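Maltose/maltodextrin-binding protein (Thermus thermophilus, PDB 2GH9) binds maltotriose between its two lobes and probably serves as the periplasmic receptor that delivers such maltodextrins to an ABC-type sugar importer. Local coordinates at residues P156-F160 with W262-L266; E169-A173 with P336-M341; F162-F166 with F252-P256; Y215-D219 with I230-A236. All blocks are in the same frame, centred on the assembly; numbering follows the deposited sequence.

Contact 1 of 4, residues P156-F160 with W262-L266; sequences PYFNF and WGPFL. With GLC (alpha-D-glucopyranose), chain B; GLC (alpha-D-glucopyranose), chain C.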
loop_
_atom_site.group_PDB
_atom_site.type_symbol
_atom_site.label_atom_id
_atom_site.label_comp_id
_atom_site.label_asym_id
_atom_site.label_seq_id
_atom_site.Cartn_x
_atom_site.Cartn_y
_atom_site.Cartn_z
ATOM N N PRO A 156 -1.315 9.631 5.069
ATOM C CA PRO A 156 -2.772 9.342 5.137
ATOM C C PRO A 156 -3.181 7.854 4.937
ATOM O O PRO A 156 -4.035 7.315 5.675
ATOM C CB PRO A 156 -3.364 10.233 4.028
ATOM C CG PRO A 156 -2.246 10.576 3.143
ATOM C CD PRO A 156 -0.967 10.484 3.915
ATOM N N TYR A 157 -2.563 7.204 3.957
ATOM C CA TYR A 157 -2.658 5.728 3.801
ATOM C C TYR A 157 -2.336 4.935 5.088
ATOM O O TYR A 157 -3.094 4.063 5.494
ATOM C CB TYR A 157 -1.721 5.291 2.672
ATOM C CG TYR A 157 -1.595 3.799 2.444
ATOM C CD1 TYR A 157 -2.430 3.158 1.567
ATOM C CD2 TYR A 157 -0.591 3.056 3.079
ATOM C CE1 TYR A 157 -2.310 1.814 1.315
ATOM C CE2 TYR A 157 -0.466 1.713 2.862
ATOM C CZ TYR A 157 -1.331 1.082 1.955
ATOM O OH TYR A 157 -1.249 -0.268 1.690
ATOM N N PHE A 158 -1.218 5.234 5.739
ATOM C CA PHE A 158 -0.831 4.498 6.965
ATOM C C PHE A 158 -1.843 4.678 8.102
ATOM O O PHE A 158 -2.098 3.758 8.893
ATOM C CB PHE A 158 0.561 4.949 7.421
ATOM C CG PHE A 158 1.680 4.272 6.701
ATOM C CD1 PHE A 158 2.407 3.271 7.327
ATOM C CD2 PHE A 158 2.011 4.629 5.415
ATOM C CE1 PHE A 158 3.437 2.651 6.672
ATOM C CE2 PHE A 158 3.034 3.994 4.752
ATOM C CZ PHE A 158 3.763 3.021 5.391
ATOM N N ASN A 159 -2.437 5.868 8.153
ATOM C CA ASN A 159 -3.416 6.237 9.175
ATOM C C ASN A 159 -4.867 5.862 8.889
ATOM O O ASN A 159 -5.698 5.973 9.786
ATOM C CB ASN A 159 -3.347 7.747 9.433
ATOM C CG ASN A 159 -2.166 8.120 10.266
ATOM O OD1 ASN A 159 -2.078 7.717 11.419
ATOM N ND2 ASN A 159 -1.230 8.846 9.685
ATOM N N PHE A 160 -5.187 5.428 7.664
ATOM C CA PHE A 160 -6.568 5.104 7.343
ATOM C C PHE A 160 -7.213 4.160 8.362
ATOM O O PHE A 160 -8.367 4.351 8.723
ATOM C CB PHE A 160 -6.759 4.552 5.927
ATOM C CG PHE A 160 -8.157 4.048 5.694
ATOM C CD1 PHE A 160 -9.219 4.943 5.622
ATOM C CD2 PHE A 160 -8.426 2.686 5.630
ATOM C CE1 PHE A 160 -10.508 4.489 5.439
ATOM C CE2 PHE A 160 -9.728 2.234 5.470
ATOM C CZ PHE A 160 -10.767 3.141 5.375
ATOM N N TRP A 262 -10.034 -1.467 14.265
ATOM C CA TRP A 262 -9.014 -1.070 13.318
ATOM C C TRP A 262 -9.125 -1.934 12.038
ATOM O O TRP A 262 -9.290 -3.145 12.118
ATOM C CB TRP A 262 -7.629 -1.204 13.919
ATOM C CG TRP A 262 -6.510 -0.923 12.936
ATOM C CD1 TRP A 262 -5.959 0.294 12.652
ATOM C CD2 TRP A 262 -5.764 -1.884 12.165
ATOM N NE1 TRP A 262 -4.962 0.160 11.732
ATOM C CE2 TRP A 262 -4.822 -1.160 11.402
ATOM C CE3 TRP A 262 -5.831 -3.279 12.011
ATOM C CZ2 TRP A 262 -3.924 -1.785 10.529
ATOM C CZ3 TRP A 262 -4.944 -3.904 11.113
ATOM C CH2 TRP A 262 -4.000 -3.159 10.404
ATOM N N GLY A 263 -9.021 -1.298 10.877
ATOM C CA GLY A 263 -8.944 -2.013 9.601
ATOM C C GLY A 263 -8.221 -1.174 8.562
ATOM O O GLY A 263 -8.627 -0.036 8.289
ATOM N N PRO A 264 -7.165 -1.725 7.951
ATOM C CA PRO A 264 -6.363 -0.957 6.985
ATOM C C PRO A 264 -6.936 -0.966 5.562
ATOM O O PRO A 264 -7.806 -1.771 5.271
ATOM C CB PRO A 264 -5.028 -1.720 6.993
ATOM C CG PRO A 264 -5.480 -3.172 7.161
ATOM C CD PRO A 264 -6.654 -3.106 8.114
ATOM N N PHE A 265 -6.408 -0.099 4.689
ATOM C CA PHE A 265 -6.577 -0.257 3.252
ATOM C C PHE A 265 -5.957 -1.573 2.768
ATOM O O PHE A 265 -4.894 -1.977 3.229
ATOM C CB PHE A 265 -5.899 0.873 2.462
ATOM C CG PHE A 265 -6.662 2.177 2.414
ATOM C CD1 PHE A 265 -7.995 2.216 2.023
ATOM C CD2 PHE A 265 -6.006 3.378 2.677
ATOM C CE1 PHE A 265 -8.680 3.423 1.918
ATOM C CE2 PHE A 265 -6.684 4.602 2.566
ATOM C CZ PHE A 265 -8.031 4.616 2.193
ATOM N N LEU A 266 -6.642 -2.227 1.836
ATOM C CA LEU A 266 -6.084 -3.300 1.039
ATOM C C LEU A 266 -5.638 -2.652 -0.254
ATOM O O LEU A 266 -6.342 -1.805 -0.827
ATOM C CB LEU A 266 -7.106 -4.425 0.804
ATOM C CG LEU A 266 -7.729 -4.973 2.099
ATOM C CD1 LEU A 266 -8.898 -5.919 1.835
ATOM C CD2 LEU A 266 -6.686 -5.665 2.980
HETATM C C1 GLC B . -0.746 4.823 -1.115
HETATM C C2 GLC B . -1.351 5.021 -2.492
HETATM C C3 GLC B . -0.729 6.228 -3.176
HETATM C C4 GLC B . -0.850 7.440 -2.261
HETATM C C5 GLC B . -0.260 7.181 -0.866
HETATM C C6 GLC B . -0.484 8.338 0.119
HETATM O O2 GLC B . -1.160 3.842 -3.297
HETATM O O3 GLC B . -1.388 6.478 -4.413
HETATM O O4 GLC B . -0.188 8.532 -2.897
HETATM O O5 GLC B . -0.864 6.012 -0.306
HETATM O O6 GLC B . 0.463 8.232 1.188
HETATM C C1 GLC C . 3.274 1.614 0.219
HETATM C C2 GLC C . 2.065 1.049 -0.502
HETATM C C3 GLC C . 1.381 2.172 -1.314
HETATM C C4 GLC C . 1.081 3.409 -0.482
HETATM C C5 GLC C . 2.330 3.849 0.277
HETATM C C6 GLC C . 2.007 4.994 1.245
HETATM O O2 GLC C . 2.478 0.014 -1.400
HETATM O O3 GLC C . 0.199 1.687 -1.913
HETATM O O4 GLC C . 0.616 4.473 -1.337
HETATM O O5 GLC C . 2.892 2.742 1.018
HETATM O O6 GLC C . 3.144 5.824 1.497
HETATM O O HOH W 1 -3.888 1.519 5.248
HETATM O O HOH W 2 -3.782 2.830 10.813
#
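Phe-160 and Phe-265 lie face to face, a stack with centroids 3.9 Å apart and planes only 10° out of parallel. Phe-265 CE2 comes up under the root of the other side chain, 3.4 Å from Phe-160 CB. Tyr-157 meets Phe-265 differently. Its CD1 is 3.8 Å from Phe-265 CD2 and the planes are 25° apart, but with 6.0 Å between centroids the rings hardly cover one another. With CG anti to the backbone N (chi1 175°), the Tyr-157 ring is swung between that phenylalanine and the sugar; C4 of the chain C glucose sits 3.8 Å above the ring plane, over its centre, while Tyr-157 CB is 3.2 Å from O5 of the chain B glucose. Replacing this tyrosine by an alanine would probably leave the chain C glucose without one of its aromatic neighbours and one flank of Phe-265 uncovered. One water donates to Tyr-157 O and accepts from Phe-265 N, joining the backbones; a second ties Phe-158 O to the indole NE1 of Trp-262. Gly-263 O is buried near Phe-160 CE2 without a polar partner. The chemistry is thus divided: apolar ring packing, water-mediated links beside it, and a sugar-stacking surface facing the maltodextrin pocket.

Contact 2 of 4, residues E169-A173 with P336-M341; sequences ENVFA and PNIPEM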
loop_
_atom_site.group_PDB
_atom_site.type_symbol
_atom_site.label_atom_id
_atom_site.label_comp_id
_atom_site.label_asym_id
_atom_site.label_seq_id
_atom_site.Cartn_x
_atom_site.Cartn_y
_atom_site.Cartn_z
ATOM N N GLU A 169 -16.107 3.887 6.713
ATOM C CA GLU A 169 -16.091 2.588 6.004
ATOM C C GLU A 169 -14.974 2.570 4.949
ATOM O O GLU A 169 -14.201 1.628 4.838
ATOM C CB GLU A 169 -17.452 2.342 5.342
ATOM C CG GLU A 169 -17.564 1.093 4.474
ATOM C CD GLU A 169 -17.108 -0.195 5.172
ATOM O OE1 GLU A 169 -17.328 -0.361 6.395
ATOM O OE2 GLU A 169 -16.528 -1.058 4.474
ATOM N N ASN A 170 -14.905 3.645 4.189
ATOM C CA ASN A 170 -13.852 3.854 3.234
ATOM C C ASN A 170 -13.717 5.359 3.074
ATOM O O ASN A 170 -14.155 6.105 3.970
ATOM C CB ASN A 170 -14.171 3.117 1.918
ATOM C CG ASN A 170 -12.912 2.780 1.106
ATOM O OD1 ASN A 170 -12.020 3.616 0.972
ATOM N ND2 ASN A 170 -12.843 1.562 0.574
ATOM N N VAL A 171 -13.081 5.807 1.982
ATOM C CA VAL A 171 -12.873 7.213 1.731
ATOM C C VAL A 171 -14.194 7.886 1.360
ATOM O O VAL A 171 -14.495 8.975 1.835
ATOM C CB VAL A 171 -11.830 7.443 0.601
ATOM C CG1 VAL A 171 -11.747 8.928 0.235
ATOM C CG2 VAL A 171 -10.458 6.939 1.033
ATOM N N PHE A 172 -14.963 7.217 0.510
ATOM C CA PHE A 172 -16.206 7.750 -0.044
ATOM C C PHE A 172 -17.381 6.832 0.279
ATOM O O PHE A 172 -17.225 5.613 0.320
ATOM C CB PHE A 172 -16.112 7.825 -1.564
ATOM C CG PHE A 172 -14.978 8.658 -2.085
ATOM C CD1 PHE A 172 -14.986 10.035 -1.953
ATOM C CD2 PHE A 172 -13.942 8.067 -2.788
ATOM C CE1 PHE A 172 -13.945 10.811 -2.485
ATOM C CE2 PHE A 172 -12.921 8.826 -3.322
ATOM C CZ PHE A 172 -12.916 10.196 -3.172
ATOM N N ALA A 173 -18.562 7.420 0.475
ATOM C CA ALA A 173 -19.806 6.661 0.616
ATOM C C ALA A 173 -20.159 5.951 -0.702
ATOM O O ALA A 173 -19.860 6.464 -1.780
ATOM C CB ALA A 173 -20.940 7.597 1.047
ATOM N N PRO A 336 -10.177 2.905 -3.035
ATOM C CA PRO A 336 -10.896 3.197 -4.253
ATOM C C PRO A 336 -9.914 3.340 -5.410
ATOM O O PRO A 336 -8.785 3.847 -5.216
ATOM C CB PRO A 336 -11.546 4.565 -3.979
ATOM C CG PRO A 336 -11.445 4.791 -2.528
ATOM C CD PRO A 336 -10.188 4.047 -2.114
ATOM N N ASN A 337 -10.343 2.923 -6.600
ATOM C CA ASN A 337 -9.520 3.076 -7.780
ATOM C C ASN A 337 -10.006 4.196 -8.700
ATOM O O ASN A 337 -9.463 4.379 -9.765
ATOM C CB ASN A 337 -9.373 1.738 -8.520
ATOM C CG ASN A 337 -10.503 1.451 -9.513
ATOM O OD1 ASN A 337 -11.522 2.146 -9.573
ATOM N ND2 ASN A 337 -10.308 0.401 -10.302
ATOM N N ILE A 338 -10.997 4.957 -8.255
ATOM C CA ILE A 338 -11.580 6.042 -9.084
ATOM C C ILE A 338 -10.634 7.226 -9.245
ATOM O O ILE A 338 -9.753 7.457 -8.399
ATOM C CB ILE A 338 -12.958 6.516 -8.546
ATOM C CG1 ILE A 338 -12.876 7.023 -7.095
ATOM C CG2 ILE A 338 -13.966 5.394 -8.666
ATOM C CD1 ILE A 338 -14.134 7.722 -6.623
ATOM N N PRO A 339 -10.791 7.993 -10.340
ATOM C CA PRO A 339 -9.849 9.074 -10.604
ATOM C C PRO A 339 -9.687 10.077 -9.470
ATOM O O PRO A 339 -8.594 10.597 -9.256
ATOM C CB PRO A 339 -10.443 9.753 -11.845
ATOM C CG PRO A 339 -11.201 8.680 -12.511
ATOM C CD PRO A 339 -11.795 7.875 -11.411
ATOM N N GLU A 340 -10.783 10.327 -8.761
ATOM C CA GLU A 340 -10.854 11.316 -7.695
ATOM C C GLU A 340 -9.983 10.984 -6.475
ATOM O O GLU A 340 -9.571 11.876 -5.736
ATOM C CB GLU A 340 -12.320 11.468 -7.262
ATOM C CG GLU A 340 -13.215 12.102 -8.345
ATOM C CD GLU A 340 -13.851 11.103 -9.317
ATOM O OE1 GLU A 340 -13.623 9.878 -9.218
ATOM O OE2 GLU A 340 -14.604 11.567 -10.199
ATOM N N MET A 341 -9.684 9.701 -6.276
ATOM C CA MET A 341 -8.777 9.295 -5.195
ATOM C C MET A 341 -7.456 10.089 -5.229
ATOM O O MET A 341 -6.934 10.465 -4.181
ATOM C CB MET A 341 -8.514 7.772 -5.259
ATOM C CG MET A 341 -8.069 7.161 -3.956
ATOM S SD MET A 341 -9.065 7.597 -2.512
ATOM C CE MET A 341 -7.893 8.542 -1.539
#
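Phe-172 reaches into the loop 336-341, where its CE2 is 3.7 Å from Ile-338 CD1, the side chains approaching from opposite directions. The same carbon has Met-341 SD at 4.1 Å. That sulfur is 5.2 Å from the ring centroid and 58° off the normal, an oblique Met-aromatic contact. Val-171 fills the space alongside: its CG2 packs 3.9 Å from Met-341 SD, and its CG1 lies over the face of the neighbouring Phe-172 ring. Bends at chi2 and chi3 (49° and -114°) fold the methionine chain so that its sulfur reaches both residues. This apolar centre is the tight part, closed from behind by Val-344 of helix 341-357.

The margins are looser. Glu-340 offers only CB, 4.3 Å from Phe-172 CZ, and is partly exposed, as is Asn-170 at the other end. Asn-170 OD1 rests 3.6 Å from Pro-336 CD while accepting the N-H of Val-171 on an in-plane lone pair; its ND2 bonds to Pro-334 O. Putting a leucine in place of Asn-170 would probably leave the Val-171 N-H and the Pro-334 carbonyl without these partners, and the chain leading into strand 172-175 less firmly held. Ile-338 to Met-341 form a type I beta turn, closed by Met-341 N to Ile-338 O, which leads the chain into helix 341-357.

Contact 3 of 4, residues F162-F166 with F252-P256; sequences FFKAF and FPVPP. Unlike the reference sequence in segment 252-256: Val-254 (reference Ala).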
loop_
_atom_site.group_PDB
_atom_site.type_symbol
_atom_site.label_atom_id
_atom_site.label_comp_id
_atom_site.label_asym_id
_atom_site.label_seq_id
_atom_site.Cartn_x
_atom_site.Cartn_y
_atom_site.Cartn_z
ATOM N N PHE A 162 -7.016 3.896 11.503
ATOM C CA PHE A 162 -7.568 4.684 12.608
ATOM C C PHE A 162 -8.841 5.436 12.161
ATOM O O PHE A 162 -9.804 5.534 12.911
ATOM C CB PHE A 162 -6.520 5.666 13.140
ATOM C CG PHE A 162 -5.223 5.023 13.505
ATOM C CD1 PHE A 162 -5.198 3.816 14.183
ATOM C CD2 PHE A 162 -4.010 5.647 13.195
ATOM C CE1 PHE A 162 -3.994 3.204 14.521
ATOM C CE2 PHE A 162 -2.814 5.062 13.534
ATOM C CZ PHE A 162 -2.797 3.824 14.192
ATOM N N PHE A 163 -8.857 5.934 10.936
ATOM C CA PHE A 163 -10.064 6.570 10.402
ATOM C C PHE A 163 -11.237 5.571 10.294
ATOM O O PHE A 163 -12.375 5.902 10.642
ATOM C CB PHE A 163 -9.788 7.282 9.063
ATOM C CG PHE A 163 -9.149 8.649 9.209
ATOM C CD1 PHE A 163 -9.884 9.814 8.967
ATOM C CD2 PHE A 163 -7.808 8.769 9.542
ATOM C CE1 PHE A 163 -9.291 11.079 9.072
ATOM C CE2 PHE A 163 -7.204 10.035 9.658
ATOM C CZ PHE A 163 -7.966 11.193 9.407
ATOM N N LYS A 164 -10.935 4.351 9.855
ATOM C CA LYS A 164 -11.896 3.245 9.813
ATOM C C LYS A 164 -12.411 2.858 11.211
ATOM O O LYS A 164 -13.629 2.772 11.425
ATOM C CB LYS A 164 -11.283 2.031 9.094
ATOM C CG LYS A 164 -12.255 0.865 8.894
ATOM C CD LYS A 164 -11.788 -0.077 7.793
ATOM C CE LYS A 164 -12.842 -1.118 7.474
ATOM N NZ LYS A 164 -14.053 -0.485 6.934
ATOM N N ALA A 165 -11.507 2.671 12.164
ATOM C CA ALA A 165 -11.910 2.410 13.541
ATOM C C ALA A 165 -12.937 3.463 14.044
ATOM O O ALA A 165 -13.980 3.116 14.601
ATOM C CB ALA A 165 -10.691 2.358 14.464
ATOM N N PHE A 166 -12.650 4.742 13.815
ATOM C CA PHE A 166 -13.504 5.827 14.311
ATOM C C PHE A 166 -14.774 6.077 13.487
ATOM O O PHE A 166 -15.626 6.861 13.904
ATOM C CB PHE A 166 -12.706 7.123 14.470
ATOM C CG PHE A 166 -11.797 7.129 15.664
ATOM C CD1 PHE A 166 -12.326 7.231 16.956
ATOM C CD2 PHE A 166 -10.431 7.051 15.514
ATOM C CE1 PHE A 166 -11.508 7.239 18.056
ATOM C CE2 PHE A 166 -9.605 7.076 16.615
ATOM C CZ PHE A 166 -10.158 7.160 17.901
ATOM N N PHE A 252 -3.250 -4.231 14.086
ATOM C CA PHE A 252 -2.967 -3.146 14.985
ATOM C C PHE A 252 -4.125 -3.070 15.971
ATOM O O PHE A 252 -5.238 -3.323 15.590
ATOM C CB PHE A 252 -2.795 -1.833 14.239
ATOM C CG PHE A 252 -2.131 -0.773 15.070
ATOM C CD1 PHE A 252 -0.738 -0.740 15.192
ATOM C CD2 PHE A 252 -2.880 0.109 15.797
ATOM C CE1 PHE A 252 -0.126 0.201 15.985
ATOM C CE2 PHE A 252 -2.267 1.064 16.590
ATOM C CZ PHE A 252 -0.897 1.103 16.691
ATOM N N PRO A 253 -3.850 -2.789 17.255
ATOM C CA PRO A 253 -4.950 -2.583 18.198
ATOM C C PRO A 253 -5.904 -1.446 17.832
ATOM O O PRO A 253 -5.514 -0.461 17.199
ATOM C CB PRO A 253 -4.254 -2.293 19.535
ATOM C CG PRO A 253 -2.827 -2.114 19.255
ATOM C CD PRO A 253 -2.537 -2.757 17.926
ATOM N N VAL A 254 -7.159 -1.612 18.229
ATOM C CA VAL A 254 -8.172 -0.625 17.963
ATOM C C VAL A 254 -7.888 0.557 18.883
ATOM O O VAL A 254 -7.663 0.365 20.088
ATOM C CB VAL A 254 -9.589 -1.205 18.181
ATOM C CG1 VAL A 254 -10.687 -0.199 17.759
ATOM C CG2 VAL A 254 -9.729 -2.475 17.395
ATOM N N PRO A 255 -7.848 1.783 18.311
ATOM C CA PRO A 255 -7.571 2.962 19.148
ATOM C C PRO A 255 -8.662 3.141 20.210
ATOM O O PRO A 255 -9.814 2.741 19.985
ATOM C CB PRO A 255 -7.592 4.129 18.157
ATOM C CG PRO A 255 -7.535 3.535 16.799
ATOM C CD PRO A 255 -8.043 2.134 16.891
ATOM N N PRO A 256 -8.307 3.742 21.352
ATOM C CA PRO A 256 -9.276 3.984 22.407
ATOM C C PRO A 256 -10.318 5.029 21.963
ATOM O O PRO A 256 -9.970 6.034 21.342
ATOM C CB PRO A 256 -8.410 4.505 23.555
ATOM C CG PRO A 256 -7.232 5.135 22.874
ATOM C CD PRO A 256 -6.973 4.279 21.679
#
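Phe-162 drives the edge of its ring toward the face of Phe-252, in an offset edge-to-face pair whose centroids are 5.3 Å apart and whose planes meet at 68°. CE1 leads, lying 3.4 Å from Phe-252 CE2, and CZ follows at 3.7 Å from the same atom. Placing CG anti to the carbonyl carbon (chi1 -53°) turns this ring off the helix toward the loop. On the same ring, CD1 is 3.5 Å from Pro-255 CG, so the phenylalanine touches both an aromatic and a proline of the segment 252-256. Pro-255 is itself the wedge of the contact. Its CD abuts Ala-165 CB at 3.6 Å, where the small methyl allows the loop close to the helix, and its CB lies 3.9 Å from Phe-166 CE2.

The arrangement packs the C-terminal half of helix 156-166 against the proline-rich connection that runs from strand 247-250 toward strand 265-273, in a solute-binding protein of the periplasmic type. Phe-162 and Phe-166 stand one helical turn apart, as the bond from Phe-166 N to Phe-162 O confirms, and they flank Pro-255. Phe-198 of helix 189-204 extends the aromatic packing by meeting Phe-162 edge-to-face, and Phe-134 of helix 131-141 does the same for Phe-252. At the far end, Phe-166 CZ presents the ring edge to the carbonyl of Pro-256, 3.6 Å from its O.

Contact 4 of 4, residues Y215-D219 with I230-A236; sequences YGVAD and ILNGPWA. With GLC (alpha-D-glucopyranose), chain C; GLC (alpha-D-glucopyranose), chain D.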
loop_
_atom_site.group_PDB
_atom_site.type_symbol
_atom_site.label_atom_id
_atom_site.label_comp_id
_atom_site.label_asym_id
_atom_site.label_seq_id
_atom_site.Cartn_x
_atom_site.Cartn_y
_atom_site.Cartn_z
ATOM N N TYR A 215 8.634 7.685 6.907
ATOM C CA TYR A 215 8.808 6.292 6.524
ATOM C C TYR A 215 10.211 5.779 6.838
ATOM O O TYR A 215 10.364 4.739 7.455
ATOM C CB TYR A 215 8.502 6.066 5.029
ATOM C CG TYR A 215 8.500 4.598 4.751
ATOM C CD1 TYR A 215 7.361 3.829 4.976
ATOM C CD2 TYR A 215 9.669 3.949 4.392
ATOM C CE1 TYR A 215 7.389 2.442 4.786
ATOM C CE2 TYR A 215 9.704 2.593 4.199
ATOM C CZ TYR A 215 8.560 1.841 4.399
ATOM O OH TYR A 215 8.631 0.493 4.218
ATOM N N GLY A 216 11.239 6.508 6.401
ATOM C CA GLY A 216 12.616 6.031 6.510
ATOM C C GLY A 216 13.153 5.908 7.924
ATOM O O GLY A 216 13.924 4.991 8.236
ATOM N N VAL A 217 12.736 6.835 8.779
ATOM C CA VAL A 217 13.138 6.838 10.186
ATOM C C VAL A 217 12.627 5.580 10.871
ATOM O O VAL A 217 13.393 4.843 11.517
ATOM C CB VAL A 217 12.619 8.109 10.889
ATOM C CG1 VAL A 217 12.835 8.038 12.396
ATOM C CG2 VAL A 217 13.269 9.375 10.275
ATOM N N ALA A 218 11.332 5.299 10.697
ATOM C CA ALA A 218 10.724 4.124 11.336
ATOM C C ALA A 218 11.230 2.825 10.723
ATOM O O ALA A 218 11.522 1.866 11.433
ATOM C CB ALA A 218 9.190 4.200 11.268
ATOM N N ASP A 219 11.316 2.793 9.394
ATOM C CA ASP A 219 11.762 1.602 8.711
ATOM C C ASP A 219 13.218 1.311 9.045
ATOM O O ASP A 219 13.584 0.154 9.269
ATOM C CB ASP A 219 11.593 1.749 7.209
ATOM C CG ASP A 219 11.876 0.460 6.476
ATOM O OD1 ASP A 219 11.309 -0.581 6.860
ATOM O OD2 ASP A 219 12.680 0.500 5.526
ATOM N N ILE A 230 6.436 -1.708 14.567
ATOM C CA ILE A 230 6.186 -0.761 13.494
ATOM C C ILE A 230 4.819 -1.048 12.858
ATOM O O ILE A 230 4.370 -2.170 12.829
ATOM C CB ILE A 230 7.315 -0.831 12.419
ATOM C CG1 ILE A 230 7.295 0.395 11.506
ATOM C CG2 ILE A 230 7.250 -2.162 11.641
ATOM C CD1 ILE A 230 8.441 0.411 10.441
ATOM N N LEU A 231 4.174 -0.013 12.369
ATOM C CA LEU A 231 3.018 -0.140 11.511
ATOM C C LEU A 231 3.574 -0.011 10.086
ATOM O O LEU A 231 3.986 1.073 9.662
ATOM C CB LEU A 231 1.996 0.952 11.817
ATOM C CG LEU A 231 0.681 0.906 11.038
ATOM C CD1 LEU A 231 -0.125 -0.396 11.269
ATOM C CD2 LEU A 231 -0.172 2.124 11.349
ATOM N N ASN A 232 3.623 -1.135 9.373
ATOM C CA ASN A 232 4.135 -1.174 7.999
ATOM C C ASN A 232 3.567 -2.404 7.255
ATOM O O ASN A 232 2.927 -3.255 7.853
ATOM C CB ASN A 232 5.669 -1.218 8.026
ATOM C CG ASN A 232 6.301 -0.655 6.764
ATOM O OD1 ASN A 232 5.610 -0.161 5.861
ATOM N ND2 ASN A 232 7.636 -0.682 6.715
ATOM N N GLY A 233 3.830 -2.477 5.956
ATOM C CA GLY A 233 3.304 -3.516 5.111
ATOM C C GLY A 233 4.350 -4.447 4.530
ATOM O O GLY A 233 5.563 -4.261 4.735
ATOM N N PRO A 234 3.879 -5.448 3.777
ATOM C CA PRO A 234 4.732 -6.562 3.351
ATOM C C PRO A 234 5.847 -6.169 2.365
ATOM O O PRO A 234 6.805 -6.917 2.204
ATOM C CB PRO A 234 3.731 -7.550 2.726
ATOM C CG PRO A 234 2.575 -6.733 2.345
ATOM C CD PRO A 234 2.489 -5.623 3.328
ATOM N N TRP A 235 5.708 -5.011 1.729
ATOM C CA TRP A 235 6.766 -4.429 0.909
ATOM C C TRP A 235 8.082 -4.218 1.641
ATOM O O TRP A 235 9.114 -4.029 0.985
ATOM C CB TRP A 235 6.330 -3.069 0.314
ATOM C CG TRP A 235 5.870 -2.112 1.343
ATOM C CD1 TRP A 235 6.638 -1.290 2.127
ATOM C CD2 TRP A 235 4.520 -1.901 1.737
ATOM N NE1 TRP A 235 5.826 -0.576 2.995
ATOM C CE2 TRP A 235 4.525 -0.938 2.769
ATOM C CE3 TRP A 235 3.293 -2.440 1.318
ATOM C CZ2 TRP A 235 3.349 -0.475 3.360
ATOM C CZ3 TRP A 235 2.132 -1.975 1.903
ATOM C CH2 TRP A 235 2.174 -1.010 2.926
ATOM N N ALA A 236 8.037 -4.188 2.977
ATOM C CA ALA A 236 9.204 -3.904 3.823
ATOM C C ALA A 236 9.911 -5.196 4.292
ATOM O O ALA A 236 11.031 -5.143 4.799
ATOM C CB ALA A 236 8.763 -3.077 5.038
HETATM C C1 GLC C . 3.274 1.614 0.219
HETATM C C2 GLC C . 2.065 1.049 -0.502
HETATM C C3 GLC C . 1.381 2.172 -1.314
HETATM C C4 GLC C . 1.081 3.409 -0.482
HETATM C C5 GLC C . 2.330 3.849 0.277
HETATM C C6 GLC C . 2.007 4.994 1.245
HETATM O O2 GLC C . 2.478 0.014 -1.400
HETATM O O3 GLC C . 0.199 1.687 -1.913
HETATM O O4 GLC C . 0.616 4.473 -1.337
HETATM O O5 GLC C . 2.892 2.742 1.018
HETATM O O6 GLC C . 3.144 5.824 1.497
HETATM C C1 GLC D . 8.284 1.441 -1.509
HETATM C C2 GLC D . 7.405 0.197 -1.620
HETATM C C3 GLC D . 5.952 0.609 -1.750
HETATM C C4 GLC D . 5.557 1.479 -0.547
HETATM C C5 GLC D . 6.458 2.721 -0.441
HETATM C C6 GLC D . 6.188 3.503 0.859
HETATM O O1 GLC D . 8.268 2.114 -2.765
HETATM O O2 GLC D . 7.825 -0.631 -2.727
HETATM O O3 GLC D . 5.083 -0.530 -1.861
HETATM O O4 GLC D . 4.253 1.990 -0.763
HETATM O O5 GLC D . 7.825 2.314 -0.469
HETATM O O6 GLC D . 7.069 4.634 0.994
HETATM O O HOH W 3 12.063 -2.374 4.697
#
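Tyr-215 reaches from helix 215-224 to Asn-232 at the end of strand 227-232, its ring carried over by a CG anti to the backbone N (chi1 -172°). Beyond CB, atoms CG and CD1 face O6 of the chain D glucose, which sits 4.0 Å above the ring plane toward its rim. CE1 comes next, 3.3 Å from Asn-232 OD1 at the ring edge; CZ is 3.5 Å from Asn-232 ND2. At the tip, OH accepts a nearly straight bond from Asn-232 ND2 (2.9 Å, 167°), the hydroxyl lying in the amide plane, and a weak one from Trp-235 NE1, which also bonds weakly to Asn-232 OD1. The axes of helix 215-219 and strand 230-232 pass 9.6 Å apart, their N-to-C directions 125° apart, in a lobe of the periplasmic binding-protein fold. The tyrosine-asparagine pair lies at the NE1 edge of Trp-235. One face of that indole carries the chain C and chain D glucoses; Gly-233 CA lies against the opposite face, toward its rim. Ala-218 CB packs 3.9 Å from Ile-230 CD1. Asp-219 OD1 and Asn-232 ND2 both bond to Tyr-240 OH.

Contacts 1 and 4 border the maltotriose directly and both touch the chain C glucose; their centres are about 13 Å apart. They meet where Phe-158 CZ lies 3.7 Å from Tyr-215 CD1 and Tyr-157 OH lies 3.7 Å from Trp-235 CH2, so the two aromatic sugar platforms adjoin. Contact 3 shares helix 156-166 with contact 1, their centres about 9 Å apart. The side chain of Phe-162 is about 13 Å from a bound glucose, that of Met-341 in contact 2 about 7 Å. Contact 2 joins contact 1 through Val-171 CG2, 3.6 Å from Phe-265 CZ, and contact 3 through a salt bridge between Glu-169 OE1 and Lys-164 NZ. Contacts 2 and 4 do not touch.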